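Local coordinates for protein glycoside Hydrolase (Bacteroides plebeius, PDB 5T3B) that probably hydrolyses glycosidic bonds in polysaccharides as a glycoside hydrolase family 50 enzyme of a human gut bacterium, at residues I309-Y314 / S345-A350; D252-F257 / V387-T392; L247-D252 / S316-A321; R110-D115 / N474-F479. All coordinates share one frame; numbering follows the deposited sequence. Where two conformers were deposited one is given.

Contacts 1, 2 and 3 adjoin one another. Contact 2 holds E254 and E389, the probable active-site pair, and its centre lies about 6 Å from the centre of the chain. Contacts 1 and 3 have centres about 14 Å apart and share helix 300-324. Y314 of contact 1 ties into both neighbours: its OH lies 2.6 Å from OD2 of D252, the residue shared by contacts 2 and 3, and 2.7 Å from S251 OG. I347 and A311 of contact 1 also pack on F257 of contact 2. Contact 4 is more remote, its centre about 23 Å from that of contact 2. It touches contact 3 where I113 CG2 packs on L247 CD1 at 4.0 Å.

Contact 1: I309-Y314 / S345-A350; sequences ICAEKY and SYIIKA. With EDO (1,2-ethanediol), chain L.
A pair of nearly parallel helices, 300-324 and 345-354, meets here through A311, E312, I347 and A350. The axes of the two short segments run 8.2 Å apart at an angle of 16°. The methyls of A311 and A350 face each other, with CB to CB at 4.0 Å. I347 rests against the same A311 methyl, its CG1 and CG2 each 4.1 Å from A311 CB. With chi1 at -68°, CG1 is anti to the carbonyl carbon and CG2 anti to N, which lets both branches flank that methyl. A350 CB also presses on the other helix's main chain, 3.7 Å from E312 N. The E312 carboxylate pairs further along helix 345-354, with K353 and Y354. At the start of that helix, S345 N gives a nearly straight bond to O2 of a 1,2-ethanediol, 3.0 Å at 172°, and S345 OG bonds to its O1. The interface itself is apolar, methyl against methyl, and its small side chains allow the close approach of the axes.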
loop_
_atom_site.group_PDB
_atom_site.type_symbol
_atom_site.label_atom_id
_atom_site.label_comp_id
_atom_site.label_asym_id
_atom_site.label_seq_id
_atom_site.Cartn_x
_atom_site.Cartn_y
_atom_site.Cartn_z
ATOM N N ILE A 309 11.833 -14.203 11.657
ATOM C CA ILE A 309 12.673 -13.683 12.737
ATOM C C ILE A 309 13.279 -12.351 12.337
ATOM O O ILE A 309 13.276 -11.382 13.117
ATOM C CB ILE A 309 13.793 -14.695 13.148
ATOM C CG1 ILE A 309 13.119 -15.888 13.838
ATOM C CG2 ILE A 309 14.838 -14.010 13.983
ATOM C CD1 ILE A 309 14.025 -17.046 13.958
ATOM N N CYS A 310 13.734 -12.262 11.099
ATOM C CA CYS A 310 14.237 -10.999 10.590
ATOM C C CYS A 310 13.173 -9.902 10.638
ATOM O O CYS A 310 13.395 -8.780 11.074
ATOM C CB CYS A 310 14.726 -11.172 9.126
ATOM S SG CYS A 310 16.135 -12.208 8.899
ATOM N N ALA A 311 11.956 -10.271 10.208
ATOM C CA ALA A 311 10.845 -9.362 10.233
ATOM C C ALA A 311 10.497 -8.942 11.629
ATOM O O ALA A 311 10.165 -7.763 11.876
ATOM C CB ALA A 311 9.650 -9.933 9.486
ATOM N N GLU A 312 10.505 -9.899 12.557
ATOM C CA GLU A 312 10.245 -9.576 13.962
ATOM C C GLU A 312 11.230 -8.534 14.495
ATOM O O GLU A 312 10.812 -7.537 15.108
ATOM C CB GLU A 312 10.300 -10.870 14.809
ATOM C CG GLU A 312 10.439 -10.637 16.283
ATOM C CD GLU A 312 9.124 -10.523 17.002
ATOM O OE1 GLU A 312 9.175 -9.977 18.144
ATOM O OE2 GLU A 312 8.089 -10.996 16.432
ATOM N N LYS A 313 12.524 -8.717 14.221
ATOM C CA LYS A 313 13.518 -7.785 14.717
ATOM C C LYS A 313 13.375 -6.401 14.045
ATOM O O LYS A 313 13.610 -5.366 14.664
ATOM C CB LYS A 313 14.933 -8.330 14.539
ATOM C CG LYS A 313 15.228 -9.516 15.426
ATOM C CD LYS A 313 16.703 -9.822 15.376
ATOM C CE LYS A 313 17.493 -8.854 16.222
ATOM N NZ LYS A 313 17.192 -8.826 17.718
ATOM N N TYR A 314 12.985 -6.414 12.763
ATOM C CA TYR A 314 12.771 -5.193 12.011
ATOM C C TYR A 314 11.576 -4.399 12.567
ATOM O O TYR A 314 11.709 -3.258 13.000
ATOM C CB TYR A 314 12.623 -5.570 10.540
ATOM C CG TYR A 314 12.382 -4.381 9.665
ATOM C CD1 TYR A 314 13.434 -3.570 9.261
ATOM C CD2 TYR A 314 11.089 -4.008 9.303
ATOM C CE1 TYR A 314 13.226 -2.442 8.482
ATOM C CE2 TYR A 314 10.888 -2.894 8.505
ATOM C CZ TYR A 314 11.937 -2.090 8.162
ATOM O OH TYR A 314 11.715 -0.991 7.380
ATOM N N SER A 345 3.642 -16.576 6.069
ATOM C CA SER A 345 2.868 -16.425 7.262
ATOM C C SER A 345 3.699 -15.955 8.437
ATOM O O SER A 345 3.171 -15.316 9.318
ATOM C CB SER A 345 2.145 -17.711 7.631
ATOM O OG SER A 345 3.041 -18.773 7.834
ATOM N N TYR A 346 4.996 -16.336 8.482
ATOM C CA TYR A 346 5.813 -15.892 9.592
ATOM C C TYR A 346 6.065 -14.391 9.581
ATOM O O TYR A 346 6.193 -13.749 10.623
ATOM C CB TYR A 346 7.156 -16.615 9.660
ATOM C CG TYR A 346 7.040 -18.097 9.927
ATOM C CD1 TYR A 346 6.978 -18.565 11.234
ATOM C CD2 TYR A 346 7.045 -19.014 8.912
ATOM C CE1 TYR A 346 6.913 -19.919 11.489
ATOM C CE2 TYR A 346 7.010 -20.373 9.153
ATOM C CZ TYR A 346 6.915 -20.816 10.442
ATOM O OH TYR A 346 6.855 -22.149 10.675
ATOM N N ILE A 347 6.191 -13.829 8.376
ATOM C CA ILE A 347 6.397 -12.379 8.237
ATOM C C ILE A 347 5.087 -11.647 8.574
ATOM O O ILE A 347 5.091 -10.643 9.270
ATOM C CB ILE A 347 6.885 -12.034 6.844
ATOM C CG1 ILE A 347 8.295 -12.564 6.632
ATOM C CG2 ILE A 347 6.849 -10.530 6.583
ATOM C CD1 ILE A 347 8.838 -12.361 5.271
ATOM N N ILE A 348 3.982 -12.168 8.065
ATOM C CA ILE A 348 2.676 -11.575 8.379
ATOM C C ILE A 348 2.422 -11.616 9.893
ATOM O O ILE A 348 1.884 -10.657 10.442
ATOM C CB ILE A 348 1.538 -12.196 7.589
ATOM C CG1 ILE A 348 1.767 -12.040 6.076
ATOM C CG2 ILE A 348 0.185 -11.592 7.932
ATOM C CD1 ILE A 348 1.719 -10.626 5.513
ATOM N N LYS A 349 2.786 -12.727 10.569
ATOM C CA LYS A 349 2.658 -12.794 12.009
ATOM C C LYS A 349 3.444 -11.707 12.691
ATOM O O LYS A 349 2.936 -10.995 13.597
ATOM C CB LYS A 349 3.060 -14.152 12.514
ATOM C CG LYS A 349 2.882 -14.253 14.023
ATOM C CD LYS A 349 3.087 -15.711 14.446
ATOM C CE LYS A 349 2.850 -15.841 15.951
ATOM N NZ LYS A 349 4.144 -16.033 16.630
ATOM N N ALA A 350 4.703 -11.547 12.280
ATOM C CA ALA A 350 5.509 -10.470 12.853
ATOM C C ALA A 350 4.908 -9.080 12.623
ATOM O O ALA A 350 4.834 -8.240 13.506
ATOM C CB ALA A 350 6.918 -10.564 12.309
HETATM C C1 EDO L . 5.278 -20.226 5.993
HETATM O O1 EDO L . 4.239 -21.066 6.488
HETATM C C2 EDO L . 4.876 -19.983 4.574
HETATM O O2 EDO L . 3.786 -19.087 4.509
#

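Contact 2: D252-F257 / V387-T392; sequences DNEIDF and VTEFYT. With EDO (1,2-ethanediol), chain D; EDO (1,2-ethanediol), chain G.
N253 and E254 approach E389 across a narrow, water-bridged gap. N253 OD1 and E389 OE2 lie 3.8 Å apart without bonding directly, their amide and carboxylate planes at 32°. Protein side chains hold this side. R336 gives NE to the amide oxygen and NH1 to E389 OE2, Y363 bonds to E389 OE1, and N361 bonds to both N253 OD1 and E254 OE2. The looser side is filled by waters and diols. One water accepts from N253 ND2 and donates to E389 OE2 at 2.6 Å. E254 OE2 and E389 OE1, like charges 4.4 Å apart, are bridged by a second water, which probably eases their repulsion. An extended chain beyond CG carries each carboxylate into the gap. A 1,2-ethanediol, probably from the crystallisation liquor, bonds to E254 with both hydroxyls, O2 to OE1 at 2.6 Å and O1 to OE2 at 2.7 Å. The Asn-Glu pair facing a glutamate on segment 387-392 is consistent with the acid/base and nucleophile site of retaining clan GH-A hydrolases.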
loop_
_atom_site.group_PDB
_atom_site.type_symbol
_atom_site.label_atom_id
_atom_site.label_comp_id
_atom_site.label_asym_id
_atom_site.label_seq_id
_atom_site.Cartn_x
_atom_site.Cartn_y
_atom_site.Cartn_z
ATOM N N ASP A 252 10.093 1.419 4.855
ATOM C CA ASP A 252 10.842 0.851 3.761
ATOM C C ASP A 252 9.828 0.473 2.709
ATOM O O ASP A 252 8.621 0.663 2.874
ATOM C CB ASP A 252 11.721 -0.311 4.219
ATOM C CG ASP A 252 13.111 0.080 4.637
ATOM O OD1 ASP A 252 13.838 0.689 3.852
ATOM O OD2 ASP A 252 13.589 -0.253 5.783
ATOM N N ASN A 253 10.353 -0.077 1.606
ATOM C CA ASN A 253 9.518 -0.468 0.494
ATOM C C ASN A 253 10.061 -1.748 -0.133
ATOM O O ASN A 253 11.224 -1.775 -0.561
ATOM C CB ASN A 253 9.498 0.596 -0.575
ATOM C CG ASN A 253 8.600 0.270 -1.764
ATOM O OD1 ASN A 253 7.421 -0.052 -1.640
ATOM N ND2 ASN A 253 9.192 0.363 -2.941
ATOM N N GLU A 254 9.251 -2.827 -0.150
ATOM C CA GLU A 254 9.688 -4.045 -0.854
ATOM C C GLU A 254 11.036 -4.565 -0.404
ATOM O O GLU A 254 11.915 -4.876 -1.211
ATOM C CB GLU A 254 9.633 -3.833 -2.362
ATOM C CG GLU A 254 8.281 -3.387 -2.887
ATOM C CD GLU A 254 8.071 -3.592 -4.361
ATOM O OE1 GLU A 254 9.084 -3.659 -5.111
ATOM O OE2 GLU A 254 6.867 -3.626 -4.733
ATOM N N ILE A 255 11.169 -4.764 0.908
ATOM C CA ILE A 255 12.352 -5.410 1.415
ATOM C C ILE A 255 12.412 -6.861 0.893
ATOM O O ILE A 255 11.436 -7.581 0.937
ATOM C CB ILE A 255 12.305 -5.437 2.958
ATOM C CG1 ILE A 255 12.312 -4.017 3.550
ATOM C CG2 ILE A 255 13.455 -6.245 3.532
ATOM C CD1 ILE A 255 11.990 -3.983 5.034
ATOM N N ASP A 256 13.612 -7.258 0.468
ATOM C CA ASP A 256 13.785 -8.655 0.064
ATOM C C ASP A 256 13.916 -9.512 1.318
ATOM O O ASP A 256 14.822 -9.401 2.094
ATOM C CB ASP A 256 15.022 -8.724 -0.808
ATOM C CG ASP A 256 15.405 -10.070 -1.249
ATOM O OD1 ASP A 256 14.902 -11.101 -0.767
ATOM O OD2 ASP A 256 16.260 -10.118 -2.217
ATOM N N PHE A 257 12.948 -10.358 1.509
ATOM C CA PHE A 257 12.962 -11.354 2.607
ATOM C C PHE A 257 12.946 -12.725 2.054
ATOM O O PHE A 257 12.527 -13.659 2.750
ATOM C CB PHE A 257 11.730 -11.290 3.513
ATOM C CG PHE A 257 11.578 -10.095 4.371
ATOM C CD1 PHE A 257 12.064 -10.140 5.719
ATOM C CD2 PHE A 257 10.731 -9.072 4.062
ATOM C CE1 PHE A 257 11.801 -9.056 6.526
ATOM C CE2 PHE A 257 10.496 -8.007 4.905
ATOM C CZ PHE A 257 11.037 -8.014 6.149
ATOM N N VAL A 387 -3.560 -2.070 0.900
ATOM C CA VAL A 387 -2.864 -2.280 -0.376
ATOM C C VAL A 387 -2.233 -0.969 -0.740
ATOM O O VAL A 387 -2.917 0.011 -1.055
ATOM C CB VAL A 387 -3.791 -2.836 -1.424
ATOM C CG1 VAL A 387 -3.059 -2.846 -2.787
ATOM C CG2 VAL A 387 -4.270 -4.212 -1.030
ATOM N N THR A 388 -0.926 -0.932 -0.731
ATOM C CA THR A 388 -0.193 0.307 -0.964
ATOM C C THR A 388 0.146 0.554 -2.419
ATOM O O THR A 388 0.543 1.683 -2.756
ATOM C CB THR A 388 1.060 0.376 -0.082
ATOM O OG1 THR A 388 1.644 -0.929 0.068
ATOM C CG2 THR A 388 0.718 0.896 1.297
ATOM N N GLU A 389 0.015 -0.443 -3.271
ATOM C CA GLU A 389 0.198 -0.219 -4.698
ATOM C C GLU A 389 -0.595 -1.267 -5.468
ATOM O O GLU A 389 -0.559 -2.440 -5.116
ATOM C CB GLU A 389 1.658 -0.394 -5.172
ATOM C CG GLU A 389 2.686 0.517 -4.565
ATOM C CD GLU A 389 4.076 0.334 -5.043
ATOM O OE1 GLU A 389 4.336 -0.322 -6.068
ATOM O OE2 GLU A 389 4.990 0.920 -4.361
ATOM N N PHE A 390 -1.231 -0.817 -6.555
ATOM C CA PHE A 390 -1.835 -1.663 -7.556
ATOM C C PHE A 390 -2.159 -0.722 -8.741
ATOM O O PHE A 390 -2.347 0.472 -8.533
ATOM C CB PHE A 390 -3.060 -2.405 -7.073
ATOM C CG PHE A 390 -4.283 -1.553 -6.907
ATOM C CD1 PHE A 390 -4.356 -0.638 -5.843
ATOM C CD2 PHE A 390 -5.373 -1.664 -7.744
ATOM C CE1 PHE A 390 -5.464 0.187 -5.705
ATOM C CE2 PHE A 390 -6.484 -0.853 -7.578
ATOM C CZ PHE A 390 -6.549 0.086 -6.566
ATOM N N TYR A 391 -2.189 -1.287 -9.963
ATOM C CA TYR A 391 -2.610 -0.561 -11.160
ATOM C C TYR A 391 -2.616 -1.498 -12.341
ATOM O O TYR A 391 -2.076 -2.597 -12.282
ATOM C CB TYR A 391 -1.666 0.632 -11.490
ATOM C CG TYR A 391 -0.276 0.291 -11.864
ATOM C CD1 TYR A 391 0.705 -0.072 -10.933
ATOM C CD2 TYR A 391 0.146 0.312 -13.190
ATOM C CE1 TYR A 391 1.973 -0.397 -11.308
ATOM C CE2 TYR A 391 1.405 -0.037 -13.535
ATOM C CZ TYR A 391 2.326 -0.421 -12.615
ATOM O OH TYR A 391 3.623 -0.803 -12.996
ATOM N N THR A 392 -3.178 -0.988 -13.441
ATOM C CA THR A 392 -2.961 -1.479 -14.793
ATOM C C THR A 392 -2.531 -0.357 -15.684
ATOM O O THR A 392 -2.709 0.824 -15.342
ATOM C CB THR A 392 -4.209 -2.159 -15.374
ATOM O OG1 THR A 392 -5.278 -1.222 -15.461
ATOM C CG2 THR A 392 -4.611 -3.369 -14.549
HETATM C C1 EDO D . 6.714 -5.364 -7.893
HETATM O O1 EDO D . 6.529 -5.654 -6.520
HETATM C C2 EDO D . 8.156 -5.452 -8.314
HETATM O O2 EDO D . 8.848 -4.376 -7.635
HETATM C C1 EDO G . 5.606 -0.614 -9.938
HETATM O O1 EDO G . 5.517 -0.247 -11.209
HETATM C C2 EDO G . 5.442 -2.103 -9.883
HETATM O O2 EDO G . 6.482 -2.875 -10.553
HETATM O O HOH W 1 7.451 0.604 -5.262
HETATM O O HOH W 2 6.652 -1.540 -6.664
#

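Contact 3: L247-D252 / S316-A321; sequences LGFFSD and SAIKNA
I318 sends its two branches to two different residues, F249 and S251. Its CG2 meets the F249 ring at the edge, near the ring plane, 4.0 Å from CZ and 4.1 Å from CE2. The two side chains cross at a slant. The other branch ends in CD1, which lies 3.6 Å from S251 OG and 3.7 Å from S251 CB. The branches diverge because CG2 is anti to the backbone N of I318 while CG1 is anti to its carbonyl carbon (chi1 -65°). S251 OG lies against a methyl but also hydrogen-bonds to Y332. F237 meets the F249 ring edge-to-face, and Y332 packs against it. In segment 247-252, L247 has a backbone bond to Q189, F249 bonds to L331 and L333, and F250 bonds to P191 and F193. The segment probably corresponds to the fourth strand of the (beta/alpha)8 barrel expected of this family, though its geometry is not that of a regular strand, with helix 300-324 packed on its outer side.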
loop_
_atom_site.group_PDB
_atom_site.type_symbol
_atom_site.label_atom_id
_atom_site.label_comp_id
_atom_site.label_asym_id
_atom_site.label_seq_id
_atom_site.Cartn_x
_atom_site.Cartn_y
_atom_site.Cartn_z
ATOM N N LEU A 247 -1.403 10.438 8.051
ATOM C CA LEU A 247 -2.065 9.158 8.219
ATOM C C LEU A 247 -1.162 8.197 8.995
ATOM O O LEU A 247 -1.609 7.453 9.857
ATOM C CB LEU A 247 -2.452 8.592 6.855
ATOM C CG LEU A 247 -3.141 7.289 6.755
ATOM C CD1 LEU A 247 -4.479 7.361 7.490
ATOM C CD2 LEU A 247 -3.370 6.941 5.306
ATOM N N GLY A 248 0.119 8.167 8.661
ATOM C CA GLY A 248 1.115 7.307 9.246
ATOM C C GLY A 248 2.318 7.300 8.364
ATOM O O GLY A 248 2.465 8.129 7.487
ATOM N N PHE A 249 3.247 6.336 8.595
ATOM C CA PHE A 249 4.461 6.274 7.756
ATOM C C PHE A 249 4.824 4.849 7.407
ATOM O O PHE A 249 4.495 3.899 8.113
ATOM C CB PHE A 249 5.658 6.943 8.441
ATOM C CG PHE A 249 6.236 6.167 9.622
ATOM C CD1 PHE A 249 5.615 6.205 10.872
ATOM C CD2 PHE A 249 7.384 5.442 9.481
ATOM C CE1 PHE A 249 6.110 5.511 11.931
ATOM C CE2 PHE A 249 7.887 4.759 10.545
ATOM C CZ PHE A 249 7.234 4.754 11.769
ATOM N N PHE A 250 5.555 4.736 6.305
ATOM C CA PHE A 250 6.147 3.477 5.887
ATOM C C PHE A 250 7.635 3.557 6.159
ATOM O O PHE A 250 8.268 4.581 5.904
ATOM C CB PHE A 250 5.951 3.231 4.390
ATOM C CG PHE A 250 4.524 3.426 3.961
ATOM C CD1 PHE A 250 3.554 2.457 4.220
ATOM C CD2 PHE A 250 4.139 4.608 3.353
ATOM C CE1 PHE A 250 2.255 2.688 3.888
ATOM C CE2 PHE A 250 2.825 4.852 3.032
ATOM C CZ PHE A 250 1.896 3.897 3.282
ATOM N N SER A 251 8.238 2.474 6.645
ATOM C CA SER A 251 9.669 2.502 7.027
ATOM C C SER A 251 10.636 2.074 5.889
ATOM O O SER A 251 11.837 2.224 6.030
ATOM C CB SER A 251 9.898 1.640 8.254
ATOM O OG SER A 251 9.503 0.326 8.019
ATOM N N ASP A 252 10.093 1.419 4.855
ATOM C CA ASP A 252 10.842 0.851 3.761
ATOM C C ASP A 252 9.828 0.473 2.709
ATOM O O ASP A 252 8.621 0.663 2.874
ATOM C CB ASP A 252 11.721 -0.311 4.219
ATOM C CG ASP A 252 13.111 0.080 4.637
ATOM O OD1 ASP A 252 13.838 0.689 3.852
ATOM O OD2 ASP A 252 13.589 -0.253 5.783
ATOM N N SER A 316 9.628 -4.820 15.209
ATOM C CA SER A 316 9.564 -4.498 16.591
ATOM C C SER A 316 10.450 -3.325 16.950
ATOM O O SER A 316 10.061 -2.459 17.753
ATOM C CB SER A 316 9.884 -5.737 17.419
ATOM O OG SER A 316 11.276 -6.104 17.281
ATOM N N ALA A 317 11.622 -3.221 16.327
ATOM C CA ALA A 317 12.476 -2.081 16.582
ATOM C C ALA A 317 11.778 -0.768 16.227
ATOM O O ALA A 317 11.911 0.233 16.912
ATOM C CB ALA A 317 13.771 -2.174 15.791
ATOM N N ILE A 318 11.073 -0.767 15.094
ATOM C CA ILE A 318 10.458 0.444 14.623
ATOM C C ILE A 318 9.228 0.813 15.480
ATOM O O ILE A 318 9.035 1.944 15.880
ATOM C CB ILE A 318 10.180 0.334 13.124
ATOM C CG1 ILE A 318 11.559 0.225 12.403
ATOM C CG2 ILE A 318 9.390 1.559 12.654
ATOM C CD1 ILE A 318 11.464 -0.245 10.961
ATOM N N LYS A 319 8.377 -0.188 15.769
ATOM C CA LYS A 319 7.259 0.079 16.621
ATOM C C LYS A 319 7.708 0.557 18.021
ATOM O O LYS A 319 7.146 1.520 18.572
ATOM C CB LYS A 319 6.336 -1.118 16.731
ATOM C CG LYS A 319 5.085 -0.887 17.562
ATOM C CD LYS A 319 4.208 0.268 17.025
ATOM C CE LYS A 319 2.848 0.292 17.702
ATOM N NZ LYS A 319 1.920 -0.598 17.004
ATOM N N ASN A 320 8.714 -0.109 18.570
ATOM C CA ASN A 320 9.246 0.311 19.896
ATOM C C ASN A 320 9.831 1.721 19.837
ATOM O O ASN A 320 9.746 2.482 20.761
ATOM C CB ASN A 320 10.206 -0.731 20.425
ATOM C CG ASN A 320 9.457 -1.999 20.803
ATOM O OD1 ASN A 320 8.326 -1.921 21.246
ATOM N ND2 ASN A 320 10.090 -3.156 20.713
ATOM N N ALA A 321 10.433 2.068 18.702
ATOM C CA ALA A 321 10.918 3.418 18.496
ATOM C C ALA A 321 9.794 4.450 18.496
ATOM O O ALA A 321 9.947 5.508 19.078
ATOM C CB ALA A 321 11.694 3.537 17.214
#

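Contact 4: R110-D115 / N474-F479; sequences RSWIVD and NLIDYF
I476 has the most surface buried here, followed by R110 and W112, and its side chain wedges against both. I476 CG2 sits over one face of the R110 guanidinium, 3.3 Å from NE and toward the rim. It is also 3.6 Å from R110 CD. The CG1 branch of I476 ends in CD1, which lies 3.7 Å from W112 CH2, obliquely to the ring. R110 closes the triangle by laying its CD over a face of the W112 ring, 3.6 Å above the plane. A bend at chi3 (-70°) turns the guanidinium aside so that one flat face meets the isoleucine. The buried charge has polar partners around its rim: NE forms a salt bridge with D480, and NH2 bonds to L427 O. L427 also touches I476, joining helix 412-427 to the group. Strand 111-114 runs antiparallel between 102-105 and 120-126. The arrangement is an antiparallel three-stranded meander with the C-terminal helix 472-480 packed on it through I476, leading through 120-126 into the parallel strands of the probable barrel.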
loop_
_atom_site.group_PDB
_atom_site.type_symbol
_atom_site.label_atom_id
_atom_site.label_comp_id
_atom_site.label_asym_id
_atom_site.label_seq_id
_atom_site.Cartn_x
_atom_site.Cartn_y
_atom_site.Cartn_z
ATOM N N ARG A 110 -14.923 -6.045 11.190
ATOM C CA ARG A 110 -14.268 -5.184 10.182
ATOM C C ARG A 110 -13.409 -4.150 10.815
ATOM O O ARG A 110 -13.861 -3.435 11.689
ATOM C CB ARG A 110 -15.255 -4.591 9.268
ATOM C CG ARG A 110 -14.560 -3.680 8.214
ATOM C CD ARG A 110 -15.476 -3.221 7.168
ATOM N NE ARG A 110 -15.865 -4.275 6.321
ATOM C CZ ARG A 110 -15.346 -4.511 5.121
ATOM N NH1 ARG A 110 -14.242 -3.888 4.705
ATOM N NH2 ARG A 110 -15.865 -5.437 4.354
ATOM N N SER A 111 -12.192 -4.047 10.313
ATOM C CA SER A 111 -11.281 -3.026 10.756
ATOM C C SER A 111 -11.514 -1.695 9.997
ATOM O O SER A 111 -11.845 -1.691 8.835
ATOM C CB SER A 111 -9.817 -3.467 10.541
ATOM O OG SER A 111 -9.439 -4.554 11.320
ATOM N N TRP A 112 -11.224 -0.595 10.689
ATOM C CA TRP A 112 -11.264 0.729 10.105
ATOM C C TRP A 112 -10.128 1.560 10.570
ATOM O O TRP A 112 -9.767 1.542 11.759
ATOM C CB TRP A 112 -12.524 1.469 10.559
ATOM C CG TRP A 112 -13.822 0.946 10.083
ATOM C CD1 TRP A 112 -14.633 0.139 10.816
ATOM C CD2 TRP A 112 -14.454 1.097 8.805
ATOM N NE1 TRP A 112 -15.694 -0.193 10.100
ATOM C CE2 TRP A 112 -15.649 0.401 8.873
ATOM C CE3 TRP A 112 -14.149 1.781 7.652
ATOM C CZ2 TRP A 112 -16.556 0.354 7.823
ATOM C CZ3 TRP A 112 -15.079 1.744 6.605
ATOM C CH2 TRP A 112 -16.244 1.018 6.715
ATOM N N ILE A 113 -9.549 2.344 9.664
ATOM C CA ILE A 113 -8.871 3.556 10.119
ATOM C C ILE A 113 -9.951 4.553 10.572
ATOM O O ILE A 113 -10.953 4.709 9.899
ATOM C CB ILE A 113 -8.020 4.166 8.998
ATOM C CG1 ILE A 113 -6.929 3.203 8.618
ATOM C CG2 ILE A 113 -7.521 5.575 9.365
ATOM C CD1 ILE A 113 -5.960 2.986 9.628
ATOM N N VAL A 114 -9.680 5.205 11.717
ATOM C CA VAL A 114 -10.592 6.223 12.276
ATOM C C VAL A 114 -9.812 7.529 12.253
ATOM O O VAL A 114 -8.627 7.580 12.618
ATOM C CB VAL A 114 -11.004 5.789 13.716
ATOM C CG1 VAL A 114 -11.598 6.880 14.557
ATOM C CG2 VAL A 114 -11.927 4.544 13.516
ATOM N N ASP A 115 -10.507 8.592 11.826
ATOM C CA ASP A 115 -9.921 9.901 11.725
ATOM C C ASP A 115 -9.826 10.617 13.061
ATOM O O ASP A 115 -10.296 10.085 14.082
ATOM C CB ASP A 115 -10.623 10.700 10.609
ATOM C CG ASP A 115 -11.961 11.274 10.992
ATOM O OD1 ASP A 115 -12.322 11.412 12.164
ATOM O OD2 ASP A 115 -12.688 11.639 10.001
ATOM N N ASN A 474 -21.110 2.243 1.479
ATOM C CA ASN A 474 -22.342 1.478 1.258
ATOM C C ASN A 474 -22.093 0.109 0.584
ATOM O O ASN A 474 -22.844 -0.836 0.803
ATOM C CB ASN A 474 -23.409 2.303 0.615
ATOM C CG ASN A 474 -23.118 2.677 -0.823
ATOM O OD1 ASN A 474 -23.106 1.801 -1.714
ATOM N ND2 ASN A 474 -22.850 3.930 -1.062
ATOM N N LEU A 475 -20.976 -0.014 -0.143
ATOM C CA LEU A 475 -20.563 -1.301 -0.633
ATOM C C LEU A 475 -20.178 -2.241 0.528
ATOM O O LEU A 475 -20.471 -3.438 0.497
ATOM C CB LEU A 475 -19.430 -1.168 -1.637
ATOM C CG LEU A 475 -19.921 -0.807 -3.032
ATOM C CD1 LEU A 475 -18.765 -0.231 -3.858
ATOM C CD2 LEU A 475 -20.579 -1.999 -3.734
ATOM N N ILE A 476 -19.432 -1.703 1.466
ATOM C CA ILE A 476 -19.087 -2.454 2.669
ATOM C C ILE A 476 -20.364 -2.940 3.358
ATOM O O ILE A 476 -20.415 -4.062 3.833
ATOM C CB ILE A 476 -18.122 -1.656 3.554
ATOM C CG1 ILE A 476 -16.747 -1.694 2.890
ATOM C CG2 ILE A 476 -18.108 -2.205 4.989
ATOM C CD1 ILE A 476 -15.810 -0.665 3.465
ATOM N N ASP A 477 -21.334 -2.061 3.485
ATOM C CA ASP A 477 -22.606 -2.461 4.120
ATOM C C ASP A 477 -23.215 -3.639 3.349
ATOM O O ASP A 477 -23.724 -4.596 3.953
ATOM C CB ASP A 477 -23.605 -1.325 4.182
ATOM C CG ASP A 477 -23.241 -0.270 5.176
ATOM O OD1 ASP A 477 -22.511 -0.529 6.140
ATOM O OD2 ASP A 477 -23.698 0.875 4.951
ATOM N N TYR A 478 -23.235 -3.546 2.027
ATOM C CA TYR A 478 -23.745 -4.631 1.154
ATOM C C TYR A 478 -22.997 -5.936 1.344
ATOM O O TYR A 478 -23.594 -6.985 1.525
ATOM C CB TYR A 478 -23.705 -4.154 -0.302
ATOM C CG TYR A 478 -23.768 -5.207 -1.355
ATOM C CD1 TYR A 478 -24.957 -5.727 -1.781
ATOM C CD2 TYR A 478 -22.637 -5.675 -1.984
ATOM C CE1 TYR A 478 -24.991 -6.669 -2.793
ATOM C CE2 TYR A 478 -22.648 -6.575 -2.996
ATOM C CZ TYR A 478 -23.828 -7.122 -3.418
ATOM O OH TYR A 478 -23.837 -8.034 -4.438
ATOM N N PHE A 479 -21.676 -5.862 1.404
ATOM C CA PHE A 479 -20.895 -7.080 1.582
ATOM C C PHE A 479 -21.044 -7.712 2.979
ATOM O O PHE A 479 -20.997 -8.914 3.128
ATOM C CB PHE A 479 -19.447 -6.889 1.256
ATOM C CG PHE A 479 -19.175 -6.766 -0.247
ATOM C CD1 PHE A 479 -19.538 -7.762 -1.123
ATOM C CD2 PHE A 479 -18.498 -5.671 -0.755
ATOM C CE1 PHE A 479 -19.253 -7.693 -2.454
ATOM C CE2 PHE A 479 -18.220 -5.568 -2.105
ATOM C CZ PHE A 479 -18.551 -6.611 -2.943
#